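PDB 5M2A: beta subunit of photoactivated adenylyl cyclase, which probably makes cyclic AMP from ATP in response to blue light, joining a flavin-binding BLUF sensor domain to an adenylyl cyclase catalytic domain. Local coordinates for residues Ile161-Thr166 and Gln340-Ile345; Thr168-Val173 and Leu344-Leu349; Pro290-Phe295 and Ala332-Asp337. One frame throughout, in Å; residues are numbered along the deposited sequence. Where two conformers were deposited one is given.

How the contacts relate
All three contacts lie in the cyclase part of the chain; in each, a segment near the C-terminus ties back onto an earlier element. Segments 161-166 and 168-173 come first, then 290-295, and finally 332-337, 340-345 and 344-349. Contacts 1 and 2, with centres about 8 Å apart, are successive levels of one interface between helix 164-170 and helix 338-349, sharing L344 and I345. Contact 3, centred about 15 Å from contact 1 and 22 Å from contact 2, bridges the run into strand 293-296 to the loop before helix 338-349; there Y336 packs on I341. Thus this loop anchors the final helix at its start, the magnesium-binding turn and helix 164-170 along its side.

Contact 1: Ile161-Thr166 and Gln340-Ile345; sequences ILAFST and QITQLI. With MG (magnesium ion), chain G.
A163 meets T342 and I345 from a backbone conformation unusual for an alanine, with phi positive at 56°. It is the third residue of a type II turn from I161 to F164 and also the N-cap residue of helix 164-170. Its CB approaches helix 338-349, where it lies 4.0 Å from CD1 of I345 and makes a slightly longer contact with CG2 of T342. The I345 chain is extended, with CD1 anti to CA (chi2 175°), which carries that methyl out to A163.

L162, one step earlier in the turn, supplies the neighbouring apolar contact. Its side chain crosses that of I341 at about a right angle, with CD2 of L162 3.9 Å from CG2 of I341, while its CG faces the T342 methyl. In the conformer given, T342 offers carbon to the turn, whereas its OG1 bonds to L339 O within its own helix. Further along, T166 CG2 and I345 CG2 approach at 4.3 Å. The polar link between the segments is a water, 2.8 Å from T166 OG1 and donating to the carbonyl oxygen of T342.

The same turn serves a metal. I161 O is bound to magnesium at 2.5 Å, longer than the 2.1 Å from the ion to its water, and D160 and D204 complete the protein part of the site. D204 also accepts a bond from I161 N. On the side of the turn away from helix 338-349, the F164 side chain packs on helix 173-193 and on L272 of the second subunit.

I161 O is thus turned to the ion, with D160 and D204 of the same site, while the methyls of L162 and A163 are turned to the C-terminal helix. This pattern is consistent with a metal-binding turn positioned by apolar packing outside the coordination sphere.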
# COMPACT_ATOMS: atom_id res chain seq x y z
N ILE A 161 -16.22 -1.25 -10.89
CA ILE A 161 -16.58 -1.79 -12.20
C ILE A 161 -18.00 -2.33 -12.16
O ILE A 161 -18.35 -3.13 -11.29
CB ILE A 161 -15.60 -2.89 -12.61
CG1 ILE A 161 -14.20 -2.29 -12.76
CG2 ILE A 161 -16.07 -3.57 -13.87
CD1 ILE A 161 -13.12 -3.32 -13.13
N LEU A 162 -18.82 -1.91 -13.13
CA LEU A 162 -20.20 -2.38 -13.22
C LEU A 162 -20.24 -3.87 -13.54
O LEU A 162 -19.51 -4.35 -14.41
CB LEU A 162 -20.96 -1.61 -14.30
CG LEU A 162 -22.43 -1.98 -14.46
CD1 LEU A 162 -23.22 -1.52 -13.24
CD2 LEU A 162 -23.00 -1.39 -15.74
N ALA A 163 -21.13 -4.59 -12.84
CA ALA A 163 -21.32 -6.03 -13.05
C ALA A 163 -20.02 -6.81 -12.90
O ALA A 163 -19.79 -7.81 -13.59
CB ALA A 163 -21.95 -6.32 -14.42
N PHE A 164 -19.14 -6.37 -12.00
CA PHE A 164 -17.86 -7.05 -11.87
C PHE A 164 -18.03 -8.51 -11.45
O PHE A 164 -17.22 -9.36 -11.84
CB PHE A 164 -16.97 -6.29 -10.89
CG PHE A 164 -15.55 -6.80 -10.85
CD1 PHE A 164 -14.75 -6.71 -11.97
CD2 PHE A 164 -15.04 -7.38 -9.70
CE1 PHE A 164 -13.44 -7.17 -11.96
CE2 PHE A 164 -13.73 -7.84 -9.67
CZ PHE A 164 -12.93 -7.74 -10.80
N SER A 165 -19.07 -8.82 -10.67
CA SER A 165 -19.31 -10.21 -10.30
C SER A 165 -19.57 -11.07 -11.52
O SER A 165 -19.15 -12.23 -11.57
CB SER A 165 -20.48 -10.31 -9.32
OG SER A 165 -20.12 -9.78 -8.06
N THR A 166 -20.25 -10.52 -12.53
CA THR A 166 -20.50 -11.30 -13.74
C THR A 166 -19.21 -11.49 -14.53
O THR A 166 -18.96 -12.58 -15.06
CB THR A 166 -21.56 -10.60 -14.60
OG1 THR A 166 -22.73 -10.35 -13.81
CG2 THR A 166 -21.92 -11.47 -15.79
N GLN A 340 -30.42 -3.25 -18.46
CA GLN A 340 -30.21 -3.83 -19.78
C GLN A 340 -28.73 -4.07 -20.05
O GLN A 340 -28.37 -5.03 -20.74
CB GLN A 340 -30.81 -2.94 -20.87
CG GLN A 340 -32.32 -2.92 -20.88
CD GLN A 340 -32.89 -2.25 -22.12
OE1 GLN A 340 -32.22 -1.43 -22.75
NE2 GLN A 340 -34.12 -2.61 -22.47
N ILE A 341 -27.86 -3.23 -19.49
CA ILE A 341 -26.43 -3.39 -19.74
C ILE A 341 -25.86 -4.58 -18.97
O ILE A 341 -25.06 -5.35 -19.51
CB ILE A 341 -25.69 -2.08 -19.42
CG1 ILE A 341 -26.02 -1.04 -20.49
CG2 ILE A 341 -24.19 -2.31 -19.35
CD1 ILE A 341 -25.61 -1.43 -21.89
N THR A 342 -26.27 -4.76 -17.71
CA THR A 342 -25.79 -5.92 -16.96
C THR A 342 -26.28 -7.22 -17.58
O THR A 342 -25.58 -8.24 -17.53
CB THR A 342 -26.24 -5.83 -15.50
OG1 THR A 342 -27.67 -5.80 -15.43
CG2 THR A 342 -25.68 -4.58 -14.84
N GLN A 343 -27.48 -7.21 -18.18
CA GLN A 343 -27.98 -8.38 -18.91
C GLN A 343 -27.19 -8.61 -20.19
O GLN A 343 -26.94 -9.76 -20.58
CB GLN A 343 -29.45 -8.20 -19.26
CG GLN A 343 -30.42 -8.07 -18.11
CD GLN A 343 -31.83 -7.76 -18.60
OE1 GLN A 343 -32.12 -7.86 -19.80
NE2 GLN A 343 -32.71 -7.36 -17.69
N LEU A 344 -26.85 -7.53 -20.90
CA LEU A 344 -26.03 -7.63 -22.10
C LEU A 344 -24.65 -8.19 -21.77
O LEU A 344 -24.10 -9.00 -22.51
CB LEU A 344 -25.91 -6.26 -22.76
CG LEU A 344 -24.93 -6.16 -23.93
CD1 LEU A 344 -25.57 -6.77 -25.18
CD2 LEU A 344 -24.52 -4.73 -24.17
N ILE A 345 -24.07 -7.75 -20.65
CA ILE A 345 -22.76 -8.26 -20.24
C ILE A 345 -22.82 -9.77 -20.03
O ILE A 345 -22.02 -10.53 -20.59
CB ILE A 345 -22.27 -7.51 -19.00
CG1 ILE A 345 -21.99 -6.05 -19.39
CG2 ILE A 345 -21.05 -8.18 -18.39
CD1 ILE A 345 -21.60 -5.13 -18.24
MG MG G . -17.99 -3.74 -8.85
O HOH W 1 -25.05 -9.54 -15.05
O HOH W 2 -20.03 -4.36 -8.99

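Contact 2: Thr168-Val173 and Leu344-Leu349; sequences TEKLPV and LIRQTL
E169 and R346 meet with their flat groups steeply turned, the carboxylate and guanidinium planes lying 73° apart. The bond between them is nonetheless well formed: R346 NH2 donates to E169 OE1 at 2.9 Å with an N-H...O angle of 167°, and the oxygen lies close to the guanidinium plane, at its edge. Seen from the acceptor, the donor arrives almost in line with the C-O bond. R346 NH1 adds only a weak second bond to the same OE1, so one carboxylate oxygen takes both N-H groups of this salt bridge. E169 reaches across with an extended chain whose CG is anti to the backbone N (chi1 -179°).

K170 crosses R346 at about a right angle. Its CE comes within 3.4 Å of R346 NH1, and the like charges of K170 NZ and R346 NH1 lie 4.0 Å apart. E350, just beyond the segment, forms a salt bridge with K170 NZ and a long, weak ion pair with R346, and would be expected to ease the repulsion.

Beneath the charges, the stem of K170 is apolar packing material: its CB touches both CB and CD1 of L349, each at 3.6 Å. The other branch of L349 turns to L171, whose side chain it crosses at about a right angle, CD2 against CD2 at 3.6 Å. L244 and L167 also line L349, and L171 rests on P241 and V176.

L349 thus packs against the K170 stem and L171 at the end of helix 164-170, with the E169-R346 salt bridge at the surface. It is a helix-to-helix contact of the cyclase domain, joining the short helix that follows the metal-binding turn to the C-terminal helix 338-349.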
# COMPACT_ATOMS: atom_id res chain seq x y z
N THR A 168 -16.12 -11.57 -13.36
CA THR A 168 -15.26 -12.56 -12.69
C THR A 168 -15.83 -13.96 -12.79
O THR A 168 -15.08 -14.94 -12.81
CB THR A 168 -15.06 -12.19 -11.21
OG1 THR A 168 -16.33 -12.06 -10.56
CG2 THR A 168 -14.29 -10.91 -11.10
N GLU A 169 -17.16 -14.08 -12.87
CA GLU A 169 -17.77 -15.40 -13.00
C GLU A 169 -17.55 -16.01 -14.38
O GLU A 169 -17.39 -17.23 -14.50
CB GLU A 169 -19.26 -15.33 -12.70
CG GLU A 169 -19.97 -16.68 -12.79
CD GLU A 169 -21.46 -16.59 -12.53
OE1 GLU A 169 -22.04 -15.51 -12.73
OE2 GLU A 169 -22.05 -17.62 -12.13
N LYS A 170 -17.54 -15.18 -15.42
CA LYS A 170 -17.51 -15.69 -16.79
C LYS A 170 -16.15 -15.59 -17.47
O LYS A 170 -15.93 -16.27 -18.47
CB LYS A 170 -18.55 -14.96 -17.64
CG LYS A 170 -19.99 -15.13 -17.16
CD LYS A 170 -20.27 -16.58 -16.78
CE LYS A 170 -21.76 -16.87 -16.69
NZ LYS A 170 -22.32 -17.34 -17.99
N LEU A 171 -15.24 -14.75 -16.97
CA LEU A 171 -13.99 -14.60 -17.72
C LEU A 171 -12.87 -15.41 -17.09
O LEU A 171 -12.86 -15.63 -15.87
CB LEU A 171 -13.58 -13.12 -17.75
CG LEU A 171 -14.43 -12.21 -18.62
CD1 LEU A 171 -13.99 -10.77 -18.40
CD2 LEU A 171 -14.30 -12.61 -20.09
N PRO A 172 -11.91 -15.89 -17.87
CA PRO A 172 -10.72 -16.52 -17.27
C PRO A 172 -9.91 -15.49 -16.50
O PRO A 172 -9.92 -14.30 -16.79
CB PRO A 172 -9.94 -17.05 -18.48
CG PRO A 172 -10.46 -16.28 -19.66
CD PRO A 172 -11.90 -15.96 -19.34
N VAL A 173 -9.19 -16.00 -15.49
CA VAL A 173 -8.50 -15.11 -14.56
C VAL A 173 -7.57 -14.15 -15.29
O VAL A 173 -7.53 -12.96 -14.98
CB VAL A 173 -7.76 -15.92 -13.47
CG1 VAL A 173 -7.01 -17.08 -14.07
CG2 VAL A 173 -6.81 -15.02 -12.68
N LEU A 344 -26.85 -7.53 -20.90
CA LEU A 344 -26.03 -7.63 -22.10
C LEU A 344 -24.65 -8.19 -21.77
O LEU A 344 -24.10 -9.00 -22.51
CB LEU A 344 -25.91 -6.26 -22.76
CG LEU A 344 -24.93 -6.16 -23.93
CD1 LEU A 344 -25.57 -6.77 -25.18
CD2 LEU A 344 -24.52 -4.73 -24.17
N ILE A 345 -24.07 -7.75 -20.65
CA ILE A 345 -22.76 -8.26 -20.24
C ILE A 345 -22.82 -9.77 -20.03
O ILE A 345 -22.02 -10.53 -20.59
CB ILE A 345 -22.27 -7.51 -19.00
CG1 ILE A 345 -21.99 -6.05 -19.39
CG2 ILE A 345 -21.05 -8.18 -18.39
CD1 ILE A 345 -21.60 -5.13 -18.24
N ARG A 346 -23.82 -10.24 -19.28
CA ARG A 346 -23.96 -11.67 -19.06
C ARG A 346 -24.22 -12.41 -20.37
O ARG A 346 -23.62 -13.46 -20.63
CB ARG A 346 -25.08 -11.94 -18.05
CG ARG A 346 -25.40 -13.42 -17.88
CD ARG A 346 -26.24 -13.66 -16.63
NE ARG A 346 -25.52 -13.28 -15.42
CZ ARG A 346 -24.66 -14.07 -14.79
NH1 ARG A 346 -24.40 -15.28 -15.26
NH2 ARG A 346 -24.04 -13.65 -13.70
N GLN A 347 -25.10 -11.88 -21.21
CA GLN A 347 -25.41 -12.56 -22.47
C GLN A 347 -24.23 -12.53 -23.43
O GLN A 347 -24.01 -13.50 -24.17
CB GLN A 347 -26.65 -11.93 -23.10
CG GLN A 347 -27.94 -12.28 -22.37
CD GLN A 347 -29.17 -11.71 -23.05
OE1 GLN A 347 -29.17 -10.59 -23.55
NE2 GLN A 347 -30.24 -12.50 -23.08
N THR A 348 -23.46 -11.44 -23.44
CA THR A 348 -22.25 -11.41 -24.27
C THR A 348 -21.27 -12.49 -23.84
O THR A 348 -20.63 -13.14 -24.68
CB THR A 348 -21.59 -10.03 -24.18
OG1 THR A 348 -22.49 -9.04 -24.71
CG2 THR A 348 -20.29 -10.00 -24.97
N LEU A 349 -21.14 -12.71 -22.53
CA LEU A 349 -20.21 -13.70 -22.00
C LEU A 349 -20.78 -15.11 -21.97
O LEU A 349 -20.03 -16.04 -21.67
CB LEU A 349 -19.78 -13.29 -20.59
CG LEU A 349 -19.00 -11.98 -20.49
CD1 LEU A 349 -18.72 -11.63 -19.04
CD2 LEU A 349 -17.71 -12.09 -21.28

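Contact 3: Pro290-Phe295 and Ala332-Asp337; sequences PYALAF and AQKYYD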
# COMPACT_ATOMS: atom_id res chain seq x y z
N PRO A 290 -30.07 6.65 -13.02
CA PRO A 290 -29.78 6.86 -14.45
C PRO A 290 -28.55 7.74 -14.66
O PRO A 290 -28.41 8.36 -15.72
CB PRO A 290 -31.06 7.53 -14.96
CG PRO A 290 -31.62 8.22 -13.76
CD PRO A 290 -31.27 7.38 -12.58
N TYR A 291 -27.66 7.77 -13.67
CA TYR A 291 -26.42 8.52 -13.71
C TYR A 291 -25.30 7.66 -13.15
O TYR A 291 -25.50 6.90 -12.20
CB TYR A 291 -26.49 9.82 -12.88
CG TYR A 291 -27.59 10.73 -13.33
CD1 TYR A 291 -28.89 10.57 -12.88
CD2 TYR A 291 -27.33 11.76 -14.23
CE1 TYR A 291 -29.90 11.39 -13.30
CE2 TYR A 291 -28.35 12.59 -14.67
CZ TYR A 291 -29.63 12.40 -14.19
OH TYR A 291 -30.64 13.22 -14.61
N ALA A 292 -24.11 7.82 -13.72
CA ALA A 292 -22.93 7.04 -13.34
C ALA A 292 -22.09 7.70 -12.26
O ALA A 292 -21.05 7.15 -11.86
CB ALA A 292 -22.07 6.77 -14.57
N LEU A 293 -22.49 8.88 -11.79
CA LEU A 293 -21.79 9.63 -10.75
C LEU A 293 -22.80 10.10 -9.73
O LEU A 293 -23.83 10.67 -10.10
CB LEU A 293 -21.06 10.83 -11.35
CG LEU A 293 -20.50 11.88 -10.39
CD1 LEU A 293 -19.41 11.25 -9.54
CD2 LEU A 293 -19.98 13.08 -11.17
N ALA A 294 -22.53 9.87 -8.45
CA ALA A 294 -23.41 10.37 -7.40
C ALA A 294 -22.57 10.99 -6.29
O ALA A 294 -21.53 10.45 -5.93
CB ALA A 294 -24.29 9.26 -6.82
N PHE A 295 -23.04 12.10 -5.73
CA PHE A 295 -22.25 12.75 -4.69
C PHE A 295 -23.15 13.50 -3.73
O PHE A 295 -24.37 13.66 -3.94
CB PHE A 295 -21.16 13.66 -5.30
CG PHE A 295 -21.68 14.64 -6.32
CD1 PHE A 295 -22.34 15.79 -5.91
CD2 PHE A 295 -21.47 14.42 -7.68
CE1 PHE A 295 -22.81 16.71 -6.84
CE2 PHE A 295 -21.95 15.34 -8.61
CZ PHE A 295 -22.62 16.47 -8.19
N ALA A 332 -23.31 13.48 -16.28
CA ALA A 332 -23.08 12.11 -15.85
C ALA A 332 -24.22 11.17 -16.26
O ALA A 332 -24.19 9.98 -15.91
CB ALA A 332 -22.88 12.03 -14.34
N GLN A 333 -25.22 11.68 -16.98
CA GLN A 333 -26.36 10.86 -17.36
C GLN A 333 -25.93 9.68 -18.21
O GLN A 333 -25.05 9.81 -19.07
CB GLN A 333 -27.37 11.71 -18.14
CG GLN A 333 -28.68 11.01 -18.44
CD GLN A 333 -29.55 11.78 -19.42
OE1 GLN A 333 -29.20 11.93 -20.59
NE2 GLN A 333 -30.68 12.29 -18.93
N LYS A 334 -26.55 8.52 -17.96
CA LYS A 334 -26.25 7.30 -18.70
C LYS A 334 -27.04 7.27 -20.01
O LYS A 334 -28.25 7.49 -20.01
CB LYS A 334 -26.61 6.06 -17.87
CG LYS A 334 -25.71 5.81 -16.65
CD LYS A 334 -26.32 4.71 -15.78
CE LYS A 334 -25.47 4.39 -14.55
NZ LYS A 334 -26.26 3.59 -13.56
N TYR A 335 -26.34 7.01 -21.12
CA TYR A 335 -27.04 6.85 -22.39
C TYR A 335 -27.66 5.47 -22.54
O TYR A 335 -28.26 5.18 -23.58
CB TYR A 335 -26.08 7.13 -23.57
CG TYR A 335 -25.04 6.05 -23.82
CD1 TYR A 335 -23.89 5.97 -23.05
CD2 TYR A 335 -25.21 5.12 -24.84
CE1 TYR A 335 -22.93 4.99 -23.28
CE2 TYR A 335 -24.26 4.14 -25.08
CZ TYR A 335 -23.13 4.08 -24.30
OH TYR A 335 -22.18 3.11 -24.54
N TYR A 336 -27.53 4.63 -21.52
CA TYR A 336 -28.00 3.25 -21.50
C TYR A 336 -28.87 3.04 -20.27
O TYR A 336 -28.88 3.85 -19.34
CB TYR A 336 -26.81 2.28 -21.49
CG TYR A 336 -25.84 2.56 -20.34
CD1 TYR A 336 -26.04 2.00 -19.09
CD2 TYR A 336 -24.75 3.40 -20.52
CE1 TYR A 336 -25.18 2.25 -18.05
CE2 TYR A 336 -23.87 3.66 -19.47
CZ TYR A 336 -24.10 3.08 -18.24
OH TYR A 336 -23.24 3.33 -17.20
N ASP A 337 -29.60 1.93 -20.28
CA ASP A 337 -30.31 1.45 -19.10
C ASP A 337 -29.43 0.44 -18.37
O ASP A 337 -28.98 -0.53 -18.99
CB ASP A 337 -31.65 0.82 -19.48
CG ASP A 337 -32.39 0.29 -18.28
OD1 ASP A 337 -33.10 1.08 -17.62
OD2 ASP A 337 -32.27 -0.92 -17.99
O HOH W 3 -30.02 8.04 -18.19
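P290 O is gripped twice, by K334 N at 2.9 Å in a nearly straight bond (173°) and by a water that also donates to K334 O at 2.6 Å. Two residues further along, A292 N donates to A332 O at 3.1 Å, and Y291 CA makes a CH...O contact with that same oxygen. These two backbone bonds flank Y291 and Q333, a single antiparallel bridge of the non-hydrogen-bonded kind. The bridge lies beside the pairing of strand 293-296 with strand 324-329 and ties the run into strand 293-296 to the loop before helix 338-349.

The Y291 ring leans against Q333, CD2 3.4 Å from Q333 CA and CE2 near Q333 CB, the ring and amide planes 37° apart, while strands 309-315 and 324-329 pack against it as well. L293 CB meets A332 CB at 3.7 Å. K334 stretches fully extended along the backbone of 290-292, CD anti to CA (chi2 170°), and its CE comes 3.4 Å from Y291 O. Beyond it, NZ bonds to T286 O, L289 O and T338 OG1. K334 CB sits over the centre of the Y336 ring, 3.8 Å above its plane.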